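Local coordinates for RabGAP/TBC protein (Chlamydomonas reinhardtii, PDB 4P17), which is of unknown function but, as a flagellar TBC-domain protein of the RabGAP family, may stimulate GTP hydrolysis by Rab GTPases, at residues Y94-M98 with A140-H144; L179-Y185 with L253-P258; M268-Y272 with A292-M296; R248-S252 with R299-M303. One frame throughout, in Å; residues are numbered along the deposited sequence.

Interaction 1. Residues Y94-M98 with A140-H144; sequences YYSIM and AYSVH
M98 lies across A140, V143 and H144, its CA-to-CB bond pointing at the other helix and its chain folded back (chi1 and chi2 both m). M98 CB stands 4.0 Å from A140 CB, and M98 SD is 4.1 Å from V143 CG2 and 3.8 Å from H144 CA. Residues 94-98 begin helix 94-102 and 140-144 end helix 128-144; both are helical throughout, their short axes passing 9.3 Å apart at 95°, a nearly perpendicular crossing in the all-helical TBC domain. The backbones come closest at M98 and A140, whose CA atoms are 4.7 Å apart. The small alanine allows this, and its CA-H meets the carbonyl of M98 (A140 CA to M98 O 3.5 Å). On one flank Y95 (chi1 t) brings CE1 to 3.7 Å from A140 CB; its ring also meets F173 of helix 169-183. On the other, Y94 (chi1 t, chi2 84°) and H144 (chi1 t, chi2 77°) meet rim to rim, planes at 87° and centroids 5.8 Å apart, with a hydrogen bond of 2.9 Å between Y94 OH and H144 ND1. H144 NE2 is hydrogen-bonded to E181. With both imidazole nitrogens engaged, H144 links helices 94-102 and 169-183 through polar bonds, while the M98–A140 centre combines apolar contact with a CA-H...O approach.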
loop_
_atom_site.group_PDB
_atom_site.type_symbol
_atom_site.label_atom_id
_atom_site.label_comp_id
_atom_site.label_asym_id
_atom_site.label_seq_id
_atom_site.Cartn_x
_atom_site.Cartn_y
_atom_site.Cartn_z
ATOM N N TYR A 94 3.438 17.885 -18.765
ATOM C CA TYR A 94 4.423 17.903 -17.686
ATOM C C TYR A 94 5.029 16.531 -17.433
ATOM O O TYR A 94 6.246 16.404 -17.351
ATOM C CB TYR A 94 3.802 18.450 -16.389
ATOM C CG TYR A 94 4.785 18.595 -15.249
ATOM C CD1 TYR A 94 5.589 19.721 -15.124
ATOM C CD2 TYR A 94 4.903 17.593 -14.287
ATOM C CE1 TYR A 94 6.487 19.848 -14.077
ATOM C CE2 TYR A 94 5.784 17.701 -13.246
ATOM C CZ TYR A 94 6.575 18.835 -13.139
ATOM O OH TYR A 94 7.424 18.936 -12.090
ATOM N N TYR A 95 4.202 15.501 -17.310
ATOM C CA TYR A 95 4.733 14.175 -17.051
ATOM C C TYR A 95 5.710 13.780 -18.172
ATOM O O TYR A 95 6.821 13.332 -17.909
ATOM C CB TYR A 95 3.592 13.137 -16.898
ATOM C CG TYR A 95 4.114 11.727 -16.850
ATOM C CD1 TYR A 95 4.910 11.290 -15.790
ATOM C CD2 TYR A 95 3.852 10.830 -17.895
ATOM C CE1 TYR A 95 5.429 9.984 -15.770
ATOM C CE2 TYR A 95 4.367 9.532 -17.877
ATOM C CZ TYR A 95 5.143 9.120 -16.808
ATOM O OH TYR A 95 5.641 7.847 -16.788
ATOM N N SER A 96 5.319 13.989 -19.422
ATOM C CA SER A 96 6.168 13.603 -20.548
ATOM C C SER A 96 7.510 14.345 -20.521
ATOM O O SER A 96 8.540 13.778 -20.902
ATOM C CB SER A 96 5.440 13.856 -21.869
ATOM O OG SER A 96 5.384 15.236 -22.160
ATOM N N ILE A 97 7.501 15.594 -20.047
ATOM C CA ILE A 97 8.741 16.365 -19.896
ATOM C C ILE A 97 9.601 15.730 -18.812
ATOM O O ILE A 97 10.803 15.585 -18.969
ATOM C CB ILE A 97 8.478 17.845 -19.541
ATOM C CG1 ILE A 97 7.906 18.587 -20.754
ATOM C CG2 ILE A 97 9.772 18.547 -19.124
ATOM C CD1 ILE A 97 7.277 19.917 -20.427
ATOM N N MET A 98 8.976 15.356 -17.697
ATOM C CA MET A 98 9.677 14.630 -16.641
ATOM C C MET A 98 10.209 13.225 -17.060
ATOM O O MET A 98 11.295 12.822 -16.657
ATOM C CB MET A 98 8.735 14.512 -15.434
ATOM C CG MET A 98 8.356 15.849 -14.810
ATOM S SD MET A 98 9.790 16.750 -14.182
ATOM C CE MET A 98 9.894 18.056 -15.399
ATOM N N ALA A 140 11.001 9.562 -13.899
ATOM C CA ALA A 140 10.260 10.815 -13.975
ATOM C C ALA A 140 10.130 11.430 -12.592
ATOM O O ALA A 140 10.384 12.623 -12.390
ATOM C CB ALA A 140 8.879 10.591 -14.582
ATOM N N TYR A 141 9.725 10.620 -11.618
ATOM C CA TYR A 141 9.502 11.178 -10.301
ATOM C C TYR A 141 10.828 11.664 -9.687
ATOM O O TYR A 141 10.859 12.700 -9.012
ATOM C CB TYR A 141 8.819 10.167 -9.365
ATOM C CG TYR A 141 8.324 10.909 -8.161
ATOM C CD1 TYR A 141 7.192 11.699 -8.241
ATOM C CD2 TYR A 141 9.039 10.891 -6.970
ATOM C CE1 TYR A 141 6.774 12.436 -7.142
ATOM C CE2 TYR A 141 8.625 11.639 -5.874
ATOM C CZ TYR A 141 7.504 12.396 -5.979
ATOM O OH TYR A 141 7.099 13.142 -4.904
ATOM N N SER A 142 11.913 10.953 -9.989
ATOM C CA SER A 142 13.226 11.222 -9.389
ATOM C C SER A 142 13.821 12.569 -9.790
ATOM O O SER A 142 14.613 13.163 -9.037
ATOM C CB SER A 142 14.204 10.100 -9.761
ATOM O OG SER A 142 14.688 10.267 -11.077
ATOM N N VAL A 143 13.451 13.045 -10.978
ATOM C CA VAL A 143 13.830 14.383 -11.429
ATOM C C VAL A 143 12.780 15.431 -11.043
ATOM O O VAL A 143 13.117 16.591 -10.824
ATOM C CB VAL A 143 14.073 14.419 -12.954
ATOM C CG1 VAL A 143 15.254 13.493 -13.301
ATOM C CG2 VAL A 143 12.823 14.022 -13.743
ATOM N N HIS A 144 11.524 15.024 -10.929
ATOM C CA HIS A 144 10.463 15.935 -10.498
ATOM C C HIS A 144 10.675 16.419 -9.065
ATOM O O HIS A 144 10.441 17.575 -8.745
ATOM C CB HIS A 144 9.137 15.226 -10.637
ATOM C CG HIS A 144 8.068 15.747 -9.765
ATOM N ND1 HIS A 144 7.386 16.914 -10.023
ATOM C CD2 HIS A 144 7.527 15.229 -8.640
ATOM C CE1 HIS A 144 6.478 17.095 -9.079
ATOM N NE2 HIS A 144 6.537 16.080 -8.240
#

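Interaction 2. Residues L179-Y185 with L253-P258; sequences LVEDILY and LFYEGP
Two helix ends meet here within the all-helical TBC domain, where helix 169-183 closes in a wider pi-type turn (L184 N to L179 O 2.8 Å) and helix 243-256 stops at G257. No hydrogen bond joins the segments; the contact is apolar and is built round I183, P258 and F254. I183 (chi1 m, chi2 t) sits at the closest backbone approach, its CA 5.7 Å from that of G257. Its CG2 lies 3.8 Å from L253 O and 4.1 Å from L253 CD1, while its CD1 meets the edge of the F254 ring at CD1, 3.8 Å away. F254 (chi1 m) also receives L179 CD1 at 4.1 Å from its CE1, and its ring meets W77 edge-to-face. L179 (t, p) reaches L253 (t, p) as well, CD1 to CD2 at 3.9 Å. G257, at phi 101° and psi -172°, turns the chain out of the helix; a CB there would jam against the carbonyl O of E256 and clash with P258 CD. The chain thus brings P258 toward segment 179-185, whose chain leaves the helix at L184. P258 CG touches the edge of the Y185 ring, 3.9 Å from CE1, and P258 CD rests 3.4 Å from I183 O.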
loop_
_atom_site.group_PDB
_atom_site.type_symbol
_atom_site.label_atom_id
_atom_site.label_comp_id
_atom_site.label_asym_id
_atom_site.label_seq_id
_atom_site.Cartn_x
_atom_site.Cartn_y
_atom_site.Cartn_z
ATOM N N LEU A 179 1.335 10.958 -2.689
ATOM C CA LEU A 179 1.728 10.137 -1.546
ATOM C C LEU A 179 2.955 10.665 -0.815
ATOM O O LEU A 179 2.957 10.836 0.404
ATOM C CB LEU A 179 1.966 8.713 -2.050
ATOM C CG LEU A 179 2.615 7.741 -1.086
ATOM C CD1 LEU A 179 1.564 7.265 -0.068
ATOM C CD2 LEU A 179 3.210 6.576 -1.825
ATOM N N VAL A 180 4.007 10.893 -1.574
ATOM C CA VAL A 180 5.274 11.388 -1.071
ATOM C C VAL A 180 5.145 12.809 -0.582
ATOM O O VAL A 180 5.689 13.145 0.466
ATOM C CB VAL A 180 6.351 11.342 -2.155
ATOM C CG1 VAL A 180 7.661 11.881 -1.649
ATOM C CG2 VAL A 180 6.540 9.929 -2.643
ATOM N N GLU A 181 4.462 13.657 -1.349
ATOM C CA GLU A 181 4.505 15.078 -1.049
ATOM C C GLU A 181 3.439 15.547 -0.067
ATOM O O GLU A 181 3.670 16.521 0.654
ATOM C CB GLU A 181 4.411 15.871 -2.348
ATOM C CG GLU A 181 5.517 15.474 -3.315
ATOM C CD GLU A 181 5.277 15.913 -4.733
ATOM O OE1 GLU A 181 4.549 16.915 -4.985
ATOM O OE2 GLU A 181 5.800 15.221 -5.621
ATOM N N ASP A 182 2.282 14.876 -0.027
ATOM C CA ASP A 182 1.097 15.434 0.658
ATOM C C ASP A 182 0.517 14.498 1.722
ATOM O O ASP A 182 -0.053 14.949 2.693
ATOM C CB ASP A 182 -0.002 15.772 -0.361
ATOM C CG ASP A 182 0.478 16.760 -1.409
ATOM O OD1 ASP A 182 1.274 17.649 -1.048
ATOM O OD2 ASP A 182 0.066 16.649 -2.572
ATOM N N ILE A 183 0.686 13.200 1.527
ATOM C CA ILE A 183 0.064 12.217 2.416
ATOM C C ILE A 183 1.061 11.737 3.478
ATOM O O ILE A 183 0.783 11.859 4.679
ATOM C CB ILE A 183 -0.486 11.050 1.641
ATOM C CG1 ILE A 183 -1.592 11.551 0.691
ATOM C CG2 ILE A 183 -1.056 10.005 2.607
ATOM C CD1 ILE A 183 -2.252 10.445 -0.163
ATOM N N LEU A 184 2.213 11.228 3.060
ATOM C CA LEU A 184 3.232 10.786 4.021
ATOM C C LEU A 184 3.924 12.010 4.625
ATOM O O LEU A 184 3.923 13.081 4.035
ATOM C CB LEU A 184 4.248 9.874 3.352
ATOM C CG LEU A 184 3.691 8.583 2.716
ATOM C CD1 LEU A 184 4.695 7.994 1.728
ATOM C CD2 LEU A 184 3.317 7.552 3.750
ATOM N N TYR A 185 4.520 11.858 5.802
ATOM C CA TYR A 185 5.236 12.970 6.381
ATOM C C TYR A 185 6.473 13.272 5.538
ATOM O O TYR A 185 7.072 12.362 4.951
ATOM C CB TYR A 185 5.622 12.675 7.811
ATOM C CG TYR A 185 4.532 12.922 8.821
ATOM C CD1 TYR A 185 3.228 12.532 8.587
ATOM C CD2 TYR A 185 4.821 13.555 10.024
ATOM C CE1 TYR A 185 2.226 12.758 9.536
ATOM C CE2 TYR A 185 3.855 13.749 10.983
ATOM C CZ TYR A 185 2.548 13.360 10.734
ATOM O OH TYR A 185 1.571 13.582 11.683
ATOM N N LEU A 253 -5.579 4.665 3.178
ATOM C CA LEU A 253 -4.399 5.527 3.232
ATOM C C LEU A 253 -4.588 6.788 2.392
ATOM O O LEU A 253 -4.208 7.900 2.795
ATOM C CB LEU A 253 -3.150 4.787 2.733
ATOM C CG LEU A 253 -1.855 5.606 2.609
ATOM C CD1 LEU A 253 -1.406 6.126 3.985
ATOM C CD2 LEU A 253 -0.732 4.821 1.936
ATOM N N PHE A 254 -5.130 6.596 1.198
ATOM C CA PHE A 254 -5.302 7.697 0.245
ATOM C C PHE A 254 -6.473 8.599 0.616
ATOM O O PHE A 254 -6.669 9.618 -0.023
ATOM C CB PHE A 254 -5.511 7.161 -1.200
ATOM C CG PHE A 254 -4.279 6.476 -1.780
ATOM C CD1 PHE A 254 -3.015 7.015 -1.589
ATOM C CD2 PHE A 254 -4.381 5.299 -2.489
ATOM C CE1 PHE A 254 -1.891 6.384 -2.094
ATOM C CE2 PHE A 254 -3.251 4.671 -2.973
ATOM C CZ PHE A 254 -2.019 5.217 -2.776
ATOM N N TYR A 255 -7.229 8.241 1.649
ATOM C CA TYR A 255 -8.331 9.091 2.128
ATOM C C TYR A 255 -8.117 9.637 3.545
ATOM O O TYR A 255 -8.349 10.818 3.810
ATOM C CB TYR A 255 -9.636 8.312 2.081
ATOM C CG TYR A 255 -10.803 9.169 2.468
ATOM C CD1 TYR A 255 -11.407 10.000 1.541
ATOM C CD2 TYR A 255 -11.307 9.134 3.749
ATOM C CE1 TYR A 255 -12.476 10.792 1.892
ATOM C CE2 TYR A 255 -12.378 9.925 4.108
ATOM C CZ TYR A 255 -12.953 10.735 3.174
ATOM O OH TYR A 255 -14.016 11.500 3.553
ATOM N N GLU A 256 -7.663 8.780 4.454
ATOM C CA GLU A 256 -7.528 9.158 5.855
ATOM C C GLU A 256 -6.116 9.601 6.221
ATOM O O GLU A 256 -5.933 10.281 7.219
ATOM C CB GLU A 256 -7.919 7.978 6.754
ATOM C CG GLU A 256 -9.334 7.515 6.571
ATOM C CD GLU A 256 -9.769 6.558 7.635
ATOM O OE1 GLU A 256 -9.415 6.751 8.823
ATOM O OE2 GLU A 256 -10.476 5.614 7.276
ATOM N N GLY A 257 -5.116 9.176 5.455
ATOM C CA GLY A 257 -3.737 9.564 5.735
ATOM C C GLY A 257 -2.895 8.515 6.456
ATOM O O GLY A 257 -3.340 7.404 6.680
ATOM N N PRO A 258 -1.684 8.887 6.872
ATOM C CA PRO A 258 -0.696 7.871 7.261
ATOM C C PRO A 258 -0.940 7.175 8.603
ATOM O O PRO A 258 -0.227 6.216 8.881
ATOM C CB PRO A 258 0.619 8.651 7.313
ATOM C CG PRO A 258 0.224 10.085 7.499
ATOM C CD PRO A 258 -1.149 10.264 6.941
#

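Interaction 3. Residues M268-Y272 with A292-M296; sequences MLKIY and AAATM
M268, near the end of helix 259-271, begins a contact in the C-terminal part of this all-helical protein, against the last turn of helix 282-294 and the loop residues T295 and M296 that follow it. With all three chi angles m, its side chain reaches across: CE lies 3.6 Å from A293 CB and SD 3.8 Å from M296 CG. The backbones stay well apart, at 7.6 Å between the CA atoms of M268 and A293 and 7.7 Å between those of Y272 and A292. I271 (m, t) points toward the partner and sets CD1 3.9 Å from M296 CE; it also packs on T305 of helix 299-306. Y272, where the helix ends and the N-cap of helix 273-277 lies, swings its ring (chi1 m) against the small A292. The methyl makes a CH-pi contact over the ring face, A292 CB 4.0 Å from the centroid and 16° off the normal. M296 (chi1 t, chi2 m) instead meets the ring edge, with CG 3.6 Å from Y272 OH.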
loop_
_atom_site.group_PDB
_atom_site.type_symbol
_atom_site.label_atom_id
_atom_site.label_comp_id
_atom_site.label_asym_id
_atom_site.label_seq_id
_atom_site.Cartn_x
_atom_site.Cartn_y
_atom_site.Cartn_z
ATOM N N MET A 268 -2.393 -6.373 12.285
ATOM C CA MET A 268 -1.643 -7.577 11.934
ATOM C C MET A 268 -1.096 -8.281 13.148
ATOM O O MET A 268 -1.117 -9.504 13.217
ATOM C CB MET A 268 -0.489 -7.234 11.009
ATOM C CG MET A 268 -0.914 -6.825 9.661
ATOM S SD MET A 268 -1.523 -8.180 8.666
ATOM C CE MET A 268 -0.147 -9.330 8.662
ATOM N N LEU A 269 -0.579 -7.507 14.096
ATOM C CA LEU A 269 -0.021 -8.089 15.302
ATOM C C LEU A 269 -1.118 -8.670 16.193
ATOM O O LEU A 269 -0.900 -9.688 16.849
ATOM C CB LEU A 269 0.798 -7.055 16.048
ATOM C CG LEU A 269 1.990 -6.497 15.255
ATOM C CD1 LEU A 269 2.783 -5.437 16.020
ATOM C CD2 LEU A 269 2.921 -7.620 14.807
ATOM N N LYS A 270 -2.281 -8.019 16.229
ATOM C CA LYS A 270 -3.402 -8.531 17.005
ATOM C C LYS A 270 -3.861 -9.871 16.455
ATOM O O LYS A 270 -4.103 -10.841 17.191
ATOM C CB LYS A 270 -4.548 -7.525 16.991
ATOM C CG LYS A 270 -5.718 -7.857 17.868
ATOM C CD LYS A 270 -6.530 -6.605 18.125
ATOM C CE LYS A 270 -8.027 -6.853 17.992
ATOM N NZ LYS A 270 -8.500 -8.048 18.734
ATOM N N ILE A 271 -3.988 -9.921 15.141
ATOM C CA ILE A 271 -4.564 -11.078 14.459
ATOM C C ILE A 271 -3.648 -12.307 14.619
ATOM O O ILE A 271 -4.117 -13.441 14.795
ATOM C CB ILE A 271 -4.800 -10.699 12.965
ATOM C CG1 ILE A 271 -6.007 -9.775 12.857
ATOM C CG2 ILE A 271 -5.009 -11.916 12.105
ATOM C CD1 ILE A 271 -6.229 -9.142 11.462
ATOM N N TYR A 272 -2.334 -12.089 14.580
ATOM C CA TYR A 272 -1.384 -13.202 14.635
ATOM C C TYR A 272 -0.696 -13.272 15.993
ATOM O O TYR A 272 0.325 -13.916 16.125
ATOM C CB TYR A 272 -0.351 -13.061 13.527
ATOM C CG TYR A 272 -0.989 -13.274 12.209
ATOM C CD1 TYR A 272 -1.341 -14.554 11.794
ATOM C CD2 TYR A 272 -1.327 -12.203 11.406
ATOM C CE1 TYR A 272 -1.978 -14.760 10.580
ATOM C CE2 TYR A 272 -1.967 -12.399 10.194
ATOM C CZ TYR A 272 -2.286 -13.676 9.792
ATOM O OH TYR A 272 -2.926 -13.877 8.598
ATOM N N ALA A 292 3.245 -15.361 7.601
ATOM C CA ALA A 292 1.862 -15.129 7.969
ATOM C C ALA A 292 1.329 -13.950 7.196
ATOM O O ALA A 292 0.234 -13.974 6.660
ATOM C CB ALA A 292 1.739 -14.861 9.446
ATOM N N ALA A 293 2.129 -12.902 7.134
ATOM C CA ALA A 293 1.659 -11.696 6.496
ATOM C C ALA A 293 1.453 -11.955 5.017
ATOM O O ALA A 293 0.506 -11.449 4.428
ATOM C CB ALA A 293 2.624 -10.565 6.721
ATOM N N ALA A 294 2.319 -12.768 4.420
ATOM C CA ALA A 294 2.229 -13.024 2.986
ATOM C C ALA A 294 0.970 -13.810 2.604
ATOM O O ALA A 294 0.599 -13.868 1.423
ATOM C CB ALA A 294 3.500 -13.753 2.504
ATOM N N THR A 295 0.293 -14.418 3.574
ATOM C CA THR A 295 -0.940 -15.139 3.241
ATOM C C THR A 295 -2.153 -14.521 3.933
ATOM O O THR A 295 -3.175 -15.167 4.189
ATOM C CB THR A 295 -0.808 -16.622 3.566
ATOM O OG1 THR A 295 -0.513 -16.779 4.948
ATOM C CG2 THR A 295 0.309 -17.225 2.730
ATOM N N MET A 296 -2.039 -13.229 4.214
ATOM C CA MET A 296 -3.122 -12.507 4.846
ATOM C C MET A 296 -4.178 -12.147 3.782
ATOM O O MET A 296 -4.244 -11.023 3.292
ATOM C CB MET A 296 -2.579 -11.278 5.569
ATOM C CG MET A 296 -3.443 -10.809 6.742
ATOM S SD MET A 296 -5.178 -10.458 6.324
ATOM C CE MET A 296 -5.959 -10.737 7.911
#

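Interaction 4. Residues R248-S252 with R299-M303; sequences RTWDS and RDVLM
A buried salt bridge backed by methionine packing joins helix 243-256 to the start of helix 299-306, near the middle of the all-helical TBC fold. Both segments are helical; their short axes run at 40° and approach to 10.7 Å, with CA pairs R248–R299 at 6.9 Å and T249–M303 at 7.2 Å. This wide spacing is filled by long side chains. R248, with chi1 to chi3 all m, folds round so that NH1 donates to D300 OD1 at 2.9 Å, near the guanidinium plane. D300 OD2 is also hydrogen-bonded to N36, and R248 NH2 to the carbonyl of R65. M303 (m, m, m) packs on the arginine, its CG over one face of the guanidinium and its CB 3.5 Å from R248 NH2. Its CE reaches 4.0 Å from T249 CA and 4.3 Å from S252 OG. R299 runs alongside, with CD 3.9 Å from R248 CG, while its guanidinium forms a salt bridge with D34 of helix 27-50. Two waters complete the network: one accepts from R248 NH1 at 3.0 Å and R299 NE at 2.9 Å; the other accepts from R248 NH2 at 3.0 Å and donates to D300 O at 2.6 Å.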
loop_
_atom_site.group_PDB
_atom_site.type_symbol
_atom_site.label_atom_id
_atom_site.label_comp_id
_atom_site.label_asym_id
_atom_site.label_seq_id
_atom_site.Cartn_x
_atom_site.Cartn_y
_atom_site.Cartn_z
ATOM N N ARG A 248 -6.619 -2.580 -0.073
ATOM C CA ARG A 248 -7.568 -2.102 0.918
ATOM C C ARG A 248 -6.909 -1.170 1.923
ATOM O O ARG A 248 -7.513 -0.169 2.370
ATOM C CB ARG A 248 -8.211 -3.269 1.650
ATOM C CG ARG A 248 -9.253 -3.989 0.835
ATOM C CD ARG A 248 -10.561 -3.209 0.767
ATOM N NE ARG A 248 -11.110 -2.927 2.091
ATOM C CZ ARG A 248 -11.812 -3.810 2.805
ATOM N NH1 ARG A 248 -12.080 -5.020 2.306
ATOM N NH2 ARG A 248 -12.267 -3.477 4.000
ATOM N N THR A 249 -5.671 -1.458 2.284
ATOM C CA THR A 249 -4.928 -0.513 3.128
ATOM C C THR A 249 -4.754 0.823 2.379
ATOM O O THR A 249 -4.873 1.923 2.954
ATOM C CB THR A 249 -3.542 -1.040 3.589
ATOM O OG1 THR A 249 -2.576 -0.965 2.540
ATOM C CG2 THR A 249 -3.613 -2.471 4.120
ATOM N N TRP A 250 -4.512 0.720 1.087
ATOM C CA TRP A 250 -4.282 1.910 0.269
ATOM C C TRP A 250 -5.558 2.722 0.087
ATOM O O TRP A 250 -5.526 3.981 0.098
ATOM C CB TRP A 250 -3.708 1.491 -1.087
ATOM C CG TRP A 250 -2.233 1.063 -1.042
ATOM C CD1 TRP A 250 -1.464 0.767 0.095
ATOM C CD2 TRP A 250 -1.359 0.900 -2.169
ATOM N NE1 TRP A 250 -0.174 0.447 -0.297
ATOM C CE2 TRP A 250 -0.092 0.506 -1.673
ATOM C CE3 TRP A 250 -1.523 1.062 -3.560
ATOM C CZ2 TRP A 250 1.010 0.258 -2.522
ATOM C CZ3 TRP A 250 -0.414 0.806 -4.402
ATOM C CH2 TRP A 250 0.828 0.421 -3.870
ATOM N N ASP A 251 -6.686 2.031 -0.069
ATOM C CA ASP A 251 -8.001 2.713 -0.086
ATOM C C ASP A 251 -8.085 3.726 1.050
ATOM O O ASP A 251 -8.344 4.894 0.851
ATOM C CB ASP A 251 -9.184 1.750 0.056
ATOM C CG ASP A 251 -9.378 0.834 -1.162
ATOM O OD1 ASP A 251 -8.854 1.164 -2.232
ATOM O OD2 ASP A 251 -10.084 -0.206 -1.037
ATOM N N SER A 252 -7.872 3.263 2.269
ATOM C CA SER A 252 -7.971 4.169 3.411
ATOM C C SER A 252 -6.768 5.106 3.570
ATOM O O SER A 252 -6.926 6.231 4.049
ATOM C CB SER A 252 -8.195 3.366 4.677
ATOM O OG SER A 252 -9.542 2.866 4.652
ATOM N N ARG A 299 -8.839 -9.706 3.795
ATOM C CA ARG A 299 -8.703 -8.259 3.798
ATOM C C ARG A 299 -9.855 -7.546 4.539
ATOM O O ARG A 299 -9.676 -6.474 5.106
ATOM C CB ARG A 299 -8.577 -7.738 2.353
ATOM C CG ARG A 299 -9.699 -8.091 1.418
ATOM C CD ARG A 299 -9.304 -7.812 0.003
ATOM N NE ARG A 299 -10.438 -7.951 -0.909
ATOM C CZ ARG A 299 -10.727 -9.056 -1.575
ATOM N NH1 ARG A 299 -9.984 -10.149 -1.438
ATOM N NH2 ARG A 299 -11.762 -9.066 -2.388
ATOM N N ASP A 300 -11.023 -8.180 4.596
ATOM C CA ASP A 300 -12.130 -7.612 5.334
ATOM C C ASP A 300 -11.808 -7.568 6.829
ATOM O O ASP A 300 -11.991 -6.542 7.510
ATOM C CB ASP A 300 -13.420 -8.417 5.135
ATOM C CG ASP A 300 -14.092 -8.197 3.790
ATOM O OD1 ASP A 300 -13.839 -7.178 3.101
ATOM O OD2 ASP A 300 -14.952 -9.047 3.463
ATOM N N VAL A 301 -11.327 -8.692 7.345
ATOM C CA VAL A 301 -11.009 -8.781 8.760
ATOM C C VAL A 301 -9.815 -7.897 9.099
ATOM O O VAL A 301 -9.769 -7.295 10.191
ATOM C CB VAL A 301 -10.744 -10.222 9.149
ATOM C CG1 VAL A 301 -10.210 -10.322 10.579
ATOM C CG2 VAL A 301 -12.028 -11.016 8.954
ATOM N N LEU A 302 -8.848 -7.801 8.197
ATOM C CA LEU A 302 -7.716 -6.909 8.478
ATOM C C LEU A 302 -8.203 -5.485 8.704
ATOM O O LEU A 302 -7.769 -4.809 9.649
ATOM C CB LEU A 302 -6.677 -6.911 7.344
ATOM C CG LEU A 302 -5.458 -6.013 7.654
ATOM C CD1 LEU A 302 -4.700 -6.465 8.916
ATOM C CD2 LEU A 302 -4.509 -5.997 6.451
ATOM N N MET A 303 -9.030 -4.963 7.811
ATOM C CA MET A 303 -9.384 -3.548 7.940
ATOM C C MET A 303 -10.358 -3.349 9.109
ATOM O O MET A 303 -10.280 -2.375 9.857
ATOM C CB MET A 303 -9.986 -3.015 6.660
ATOM C CG MET A 303 -9.039 -3.086 5.472
ATOM S SD MET A 303 -7.398 -2.436 5.836
ATOM C CE MET A 303 -7.633 -0.664 6.054
HETATM O O HOH W 1 -12.357 -5.793 -0.625
HETATM O O HOH W 2 -13.539 -4.691 6.433
#

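Overall arrangement
From the N terminus, interaction 1 closes first, joining helices 94-102 and 128-144 across 41 intervening residues. Interaction 2 opens on helix 169-183 and, 67 residues on, closes on the last turn of helix 243-256 and the G257-P258 that follow. Before it closes, interaction 4 has started on that same helix, so the two cross; it closes on helix 299-306, the last helix, tying it to helix 243-256. Interaction 3 opens and closes between the two segments of interaction 4, bringing helices 259-271 and 282-294 together. Interactions 1 and 2 touch through E181, which reaches Y141 and H144; interactions 3 and 4 touch where L302 packs on M268, I271 and M296. Interactions 1 and 3 lie on opposite sides of the chain's centre.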